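Local coordinates for protein chorismate mutase (Burkholderia thailandensis, PDB 6CNZ) that catalyses the rearrangement of chorismate to prephenate, an early step toward phenylalanine and tyrosine, at residues A[16-21]-A[143-148]. Sequence-based numbering, arbitrary orientation.
Sequences ALTNLV and ARSIAN
Ser145 presses its small side chain against Leu17, Thr18 and Val21 where two helices of this all-helical type II chorismate mutase pack, a worked example of a short residue admitting a neighbouring helix. Helix 15-29 and helix 138-153 run in broadly the same sense, their local axes 9.3 Å apart and inclined at 48°, and the backbones come nearest at Thr18 and Ser145, with 5.7 Å between their CA atoms. The buried side of the contact is mostly apolar, with two hydroxyls set within it. Val21 CG2, set anti to its own carbonyl carbon, lies 3.8 Å from Ser145 CB and also reaches Ile146 CG1 at 4.2 Å; the valine and isoleucine side chains cross at about a right angle. Leu142, Trp149 and Leu167 add to the packing around Val21. Ser145 OG lies 3.9 Å from Leu17 CB and 4.0 Å from Thr18 OG1, yet the two hydroxyls do not pair: each donates its hydrogen to a carbonyl one turn back in the chain, Thr18 OG1 to that of Asp14 and Ser145 OG to that of Arg141. Thr18 also packs against Asn19 of the second subunit, across the dimer interface. The solvent side of helix 138-153 is looser and takes no part in the packing. There Arg144 extends outward, CG anti to the backbone N, and leans toward Asn148. Its NE-H points almost straight (174°) at Asn148 OD1, 3.1 Å from NE and in the guanidinium plane, but meets the carbonyl from the side (98° at OD1), tilted from its plane.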
loop_
_atom_site.group_PDB
_atom_site.type_symbol
_atom_site.label_atom_id
_atom_site.label_comp_id
_atom_site.label_asym_id
_atom_site.label_seq_id
_atom_site.Cartn_x
_atom_site.Cartn_y
_atom_site.Cartn_z
ATOM N N ALA A 16 12.513 8.900 -4.929
ATOM C CA ALA A 16 11.308 9.699 -5.145
ATOM C C ALA A 16 10.346 8.978 -6.076
ATOM O O ALA A 16 9.155 8.827 -5.767
ATOM C CB ALA A 16 11.673 11.071 -5.705
ATOM N N LEU A 17 10.861 8.493 -7.211
ATOM C CA LEU A 17 10.043 7.718 -8.136
ATOM C C LEU A 17 9.528 6.439 -7.491
ATOM O O LEU A 17 8.360 6.079 -7.665
ATOM C CB LEU A 17 10.847 7.377 -9.389
ATOM C CG LEU A 17 11.151 8.508 -10.355
ATOM C CD1 LEU A 17 12.064 7.969 -11.460
ATOM C CD2 LEU A 17 9.860 9.029 -10.927
ATOM N N THR A 18 10.398 5.723 -6.773
ATOM C CA THR A 18 10.011 4.461 -6.151
ATOM C C THR A 18 8.851 4.647 -5.184
ATOM O O THR A 18 7.910 3.840 -5.154
ATOM C CB THR A 18 11.218 3.867 -5.421
ATOM O OG1 THR A 18 12.353 3.861 -6.292
ATOM C CG2 THR A 18 10.921 2.441 -4.981
ATOM N N ASN A 19 8.903 5.707 -4.376
ATOM C CA ASN A 19 7.819 5.983 -3.437
ATOM C C ASN A 19 6.541 6.350 -4.171
ATOM O O ASN A 19 5.445 5.922 -3.777
ATOM C CB ASN A 19 8.238 7.092 -2.481
ATOM C CG ASN A 19 8.959 6.553 -1.253
ATOM O OD1 ASN A 19 8.796 5.390 -0.891
ATOM N ND2 ASN A 19 9.721 7.405 -0.589
ATOM N N LEU A 20 6.670 7.106 -5.265
ATOM C CA LEU A 20 5.508 7.481 -6.068
ATOM C C LEU A 20 4.810 6.249 -6.643
ATOM O O LEU A 20 3.580 6.129 -6.580
ATOM C CB LEU A 20 5.942 8.429 -7.199
ATOM C CG LEU A 20 4.807 9.057 -8.007
ATOM C CD1 LEU A 20 3.928 9.902 -7.081
ATOM C CD2 LEU A 20 5.337 9.899 -9.153
ATOM N N VAL A 21 5.583 5.329 -7.230
ATOM C CA VAL A 21 5.023 4.080 -7.753
ATOM C C VAL A 21 4.281 3.318 -6.655
ATOM O O VAL A 21 3.141 2.877 -6.836
ATOM C CB VAL A 21 6.148 3.226 -8.378
ATOM C CG1 VAL A 21 5.634 1.837 -8.815
ATOM C CG2 VAL A 21 6.768 3.955 -9.546
ATOM N N ALA A 143 10.056 3.824 -15.815
ATOM C CA ALA A 143 9.706 2.501 -16.326
ATOM C C ALA A 143 10.420 1.406 -15.552
ATOM O O ALA A 143 9.860 0.320 -15.348
ATOM C CB ALA A 143 10.044 2.415 -17.818
ATOM N N ARG A 144 11.650 1.685 -15.106
ATOM C CA ARG A 144 12.404 0.736 -14.301
ATOM C C ARG A 144 11.765 0.538 -12.923
ATOM O O ARG A 144 11.687 -0.595 -12.433
ATOM C CB ARG A 144 13.852 1.215 -14.172
ATOM C CG ARG A 144 14.740 0.360 -13.276
ATOM C CD ARG A 144 14.705 -1.099 -13.720
ATOM N NE ARG A 144 15.372 -2.004 -12.783
ATOM C CZ ARG A 144 16.685 -2.193 -12.751
ATOM N NH1 ARG A 144 17.220 -3.033 -11.876
ATOM N NH2 ARG A 144 17.462 -1.531 -13.597
ATOM N N SER A 145 11.327 1.626 -12.275
ATOM C CA SER A 145 10.642 1.494 -10.989
ATOM C C SER A 145 9.344 0.714 -11.138
ATOM O O SER A 145 9.008 -0.117 -10.291
ATOM C CB SER A 145 10.346 2.868 -10.383
ATOM O OG SER A 145 11.533 3.610 -10.192
ATOM N N ILE A 146 8.599 0.981 -12.207
ATOM C CA ILE A 146 7.328 0.297 -12.417
ATOM C C ILE A 146 7.547 -1.198 -12.581
ATOM O O ILE A 146 6.840 -2.023 -11.983
ATOM C CB ILE A 146 6.603 0.889 -13.632
ATOM C CG1 ILE A 146 6.096 2.308 -13.317
ATOM C CG2 ILE A 146 5.502 -0.039 -14.048
ATOM C CD1 ILE A 146 5.648 3.075 -14.593
ATOM N N ALA A 147 8.525 -1.571 -13.404
ATOM C CA ALA A 147 8.819 -2.987 -13.595
ATOM C C ALA A 147 9.325 -3.627 -12.307
ATOM O O ALA A 147 8.958 -4.759 -11.993
ATOM C CB ALA A 147 9.847 -3.165 -14.708
ATOM N N ASN A 148 10.214 -2.943 -11.581
ATOM C CA ASN A 148 10.669 -3.479 -10.304
ATOM C C ASN A 148 9.479 -3.771 -9.400
ATOM O O ASN A 148 9.377 -4.850 -8.804
ATOM C CB ASN A 148 11.616 -2.493 -9.616
ATOM C CG ASN A 148 13.034 -2.535 -10.182
ATOM O OD1 ASN A 148 13.426 -3.510 -10.837
ATOM N ND2 ASN A 148 13.815 -1.477 -9.925
#